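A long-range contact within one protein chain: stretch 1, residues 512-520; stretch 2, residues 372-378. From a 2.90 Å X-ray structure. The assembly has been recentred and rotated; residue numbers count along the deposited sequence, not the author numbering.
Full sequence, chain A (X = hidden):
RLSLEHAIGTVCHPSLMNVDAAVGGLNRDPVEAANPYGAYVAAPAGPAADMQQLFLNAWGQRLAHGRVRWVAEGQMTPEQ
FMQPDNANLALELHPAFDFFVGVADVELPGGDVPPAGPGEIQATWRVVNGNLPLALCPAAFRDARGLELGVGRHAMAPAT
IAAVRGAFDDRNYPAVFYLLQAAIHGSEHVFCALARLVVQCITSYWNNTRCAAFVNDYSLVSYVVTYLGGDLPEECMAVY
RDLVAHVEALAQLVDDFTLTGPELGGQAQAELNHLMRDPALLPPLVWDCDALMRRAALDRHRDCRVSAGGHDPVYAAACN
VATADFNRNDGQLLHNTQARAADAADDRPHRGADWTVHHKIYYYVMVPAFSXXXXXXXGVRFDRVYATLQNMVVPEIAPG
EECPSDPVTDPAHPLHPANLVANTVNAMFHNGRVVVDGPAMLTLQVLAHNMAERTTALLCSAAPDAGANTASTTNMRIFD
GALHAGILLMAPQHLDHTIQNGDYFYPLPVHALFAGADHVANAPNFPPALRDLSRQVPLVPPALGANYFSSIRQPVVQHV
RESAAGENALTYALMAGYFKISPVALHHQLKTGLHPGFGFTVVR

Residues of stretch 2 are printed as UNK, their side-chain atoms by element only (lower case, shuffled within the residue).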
# COMPACT_ATOMS: atom_id res chain seq x y z
N ALA A 512 2.61 -4.09 9.55
CA ALA A 512 1.58 -4.20 10.59
C ALA A 512 0.37 -3.34 10.25
O ALA A 512 -0.77 -3.74 10.49
CB ALA A 512 2.16 -3.79 11.94
N LEU A 513 0.62 -2.16 9.69
CA LEU A 513 -0.45 -1.23 9.34
C LEU A 513 -1.52 -1.80 8.40
O LEU A 513 -2.70 -1.41 8.45
CB LEU A 513 0.15 0.06 8.75
CG LEU A 513 0.01 1.28 9.66
CD1 LEU A 513 0.89 2.39 9.15
CD2 LEU A 513 -1.45 1.72 9.71
N PHE A 514 -1.10 -2.72 7.54
CA PHE A 514 -2.00 -3.35 6.59
C PHE A 514 -1.92 -4.87 6.73
O PHE A 514 -1.07 -5.52 6.11
CB PHE A 514 -1.58 -2.98 5.17
CG PHE A 514 -0.96 -1.62 5.04
CD1 PHE A 514 0.36 -1.50 4.58
CD2 PHE A 514 -1.71 -0.46 5.26
CE1 PHE A 514 0.92 -0.23 4.33
CE2 PHE A 514 -1.16 0.81 5.01
CZ PHE A 514 0.16 0.92 4.54
N ALA A 515 -2.80 -5.45 7.55
CA ALA A 515 -2.75 -6.90 7.71
C ALA A 515 -4.02 -7.47 8.33
O ALA A 515 -3.95 -8.47 9.07
CB ALA A 515 -1.53 -7.30 8.54
N GLY A 516 -5.16 -6.84 8.03
CA GLY A 516 -6.44 -7.28 8.55
C GLY A 516 -6.48 -8.78 8.80
O GLY A 516 -6.14 -9.58 7.92
N ALA A 517 -6.89 -9.17 10.00
CA ALA A 517 -6.97 -10.58 10.35
C ALA A 517 -7.76 -11.29 9.26
O ALA A 517 -7.24 -12.18 8.58
CB ALA A 517 -7.66 -10.76 11.70
N ASP A 518 -9.01 -10.86 9.10
CA ASP A 518 -9.94 -11.42 8.11
C ASP A 518 -9.33 -11.80 6.75
O ASP A 518 -9.61 -12.87 6.22
CB ASP A 518 -11.10 -10.46 7.92
CG ASP A 518 -11.75 -10.10 9.23
OD1 ASP A 518 -12.24 -11.03 9.91
OD2 ASP A 518 -11.76 -8.90 9.59
N HIS A 519 -8.50 -10.93 6.18
CA HIS A 519 -7.89 -11.26 4.91
C HIS A 519 -6.93 -12.44 5.05
O HIS A 519 -7.00 -13.41 4.29
CB HIS A 519 -7.17 -10.06 4.36
CG HIS A 519 -8.07 -8.90 4.13
ND1 HIS A 519 -7.65 -7.70 3.61
CD2 HIS A 519 -9.40 -8.76 4.37
CE1 HIS A 519 -8.67 -6.87 3.53
NE2 HIS A 519 -9.75 -7.49 3.99
N VAL A 520 -6.05 -12.37 6.06
CA VAL A 520 -5.06 -13.43 6.26
C VAL A 520 -5.63 -14.70 6.90
O VAL A 520 -5.28 -15.82 6.51
CB VAL A 520 -3.89 -12.93 7.14
CG1 VAL A 520 -2.63 -13.74 6.85
CG2 VAL A 520 -3.66 -11.43 6.88
N UNK A 372 -8.77 2.30 9.25
CA UNK A 372 -8.57 1.98 10.67
C UNK A 372 -8.05 0.56 10.78
O UNK A 372 -8.50 -0.21 11.64
c UNK A 372 -10.80 6.45 12.58
c UNK A 372 -9.88 2.12 11.45
n UNK A 372 -9.95 5.51 12.99
n UNK A 372 -11.28 7.34 13.44
n UNK A 372 -11.17 6.48 11.31
c UNK A 372 -10.42 3.54 11.56
c UNK A 372 -9.37 4.48 12.13
N UNK A 373 -7.12 0.19 9.90
CA UNK A 373 -6.52 -1.13 9.94
C UNK A 373 -7.28 -2.29 9.31
O UNK A 373 -6.65 -3.28 8.91
N UNK A 374 -8.60 -2.20 9.23
CA UNK A 374 -9.37 -3.28 8.61
C UNK A 374 -9.09 -3.23 7.12
O UNK A 374 -9.84 -2.58 6.38
c UNK A 374 -10.87 -3.07 8.83
c UNK A 374 -12.80 -2.55 10.34
n UNK A 374 -11.99 0.15 10.46
c UNK A 374 -11.30 -2.85 10.27
c UNK A 374 -12.80 -0.23 9.47
n UNK A 374 -13.20 -1.50 9.40
n UNK A 374 -13.18 0.65 8.55
N UNK A 375 -8.02 -3.88 6.67
CA UNK A 375 -7.64 -3.90 5.25
C UNK A 375 -6.25 -4.49 5.16
O UNK A 375 -5.54 -4.53 6.17
c UNK A 375 -7.61 -2.50 4.66
s UNK A 375 -6.11 -1.64 5.06
N UNK A 376 -5.83 -4.92 3.97
CA UNK A 376 -4.52 -5.56 3.84
C UNK A 376 -3.91 -5.64 2.44
O UNK A 376 -4.62 -5.87 1.44
s UNK A 376 -3.61 -8.15 3.51
c UNK A 376 -4.62 -6.98 4.40
N UNK A 377 -2.58 -5.48 2.37
CA UNK A 377 -1.88 -5.54 1.09
C UNK A 377 -1.78 -6.97 0.61
O UNK A 377 -1.64 -7.89 1.43
c UNK A 377 -0.45 -4.97 1.18
c UNK A 377 -0.46 -3.69 1.99
o UNK A 377 0.44 -5.92 1.81
N UNK A 378 -1.85 -7.14 -0.71
CA UNK A 378 -1.78 -8.47 -1.32
C UNK A 378 -1.12 -8.44 -2.69
O UNK A 378 -1.14 -7.41 -3.39
c UNK A 378 -3.19 -9.08 -1.45

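Position 372 carries seven side-chain atoms: three carbons in a row, a nitrogen, then a carbon holding two more nitrogens, a guanidinium at the end of an unbranched chain. Its CA-to-CB bond points away from stretch 1 and nothing of it touches there. The residue is Arg372; its terminal nitrogens are hydrogen-bonded elsewhere in the structure. With positive phi, it marks the exit from a helix.

Position 373 has no side-chain atoms at all, and its bare CA lies 4.1 Å from O of Leu513. Phi and psi of 82° and -26° call for glycine on their own, since a CB would be jammed against the carbonyl oxygen of the residue before. This is Gly373.

Position 374 repeats the pattern of three carbons, a nitrogen and a carbon with two nitrogens. Its CA-to-CB bond also points away, and it is exposed, poorly ordered and adds almost nothing to the contact: Arg374.

Position 375 has one carbon and one sulfur. The CA-to-CB bond points away from stretch 1; the hydrogen bond is made by the backbone. N of Gly516 donates to O of position 375 at 3.0 Å, nearly straight at 166°. The residue is Cys375.

Position 376 again shows one carbon and one sulfur; the CA-to-CB bond points toward stretch 1. CB of position 376 lies 3.8 Å from CA of Ala515 and packs against the imidazole of His519. This is Cys376, whose SG sits 5.1 Å from the centroid of the His519 ring, at its edge.

Position 377 has a carbon that branches to one oxygen and one carbon. The branch carbon lies 3.4 Å from CB of Phe514. This is Thr377, whose OG1 is hydrogen-bonded elsewhere in the structure.

Position 378 has a single side-chain carbon, buried but out of reach of stretch 1: Ala378.

The contact is thus a short backbone clasp with packing around it. Gly516, at the N-cap of the helix that begins at Ala517, uses its N to hold O of Cys375 and its O to accept a weak hydrogen bond from N of His519, 3.2 Å away. An ideal CB on Gly516 would come 3.2 Å from N of Cys375, so the absence of a side chain lets the backbones close up. From the first turn of that helix, the CA-to-CB bond of His519 points toward stretch 2, and its ring packs against Cys375 and Cys376, while Phe514 meets Thr377. The rule is backbone closeness at a glycine, sealed by small and aromatic side chains.

Stretch 2 (372-378) RGRCCTA
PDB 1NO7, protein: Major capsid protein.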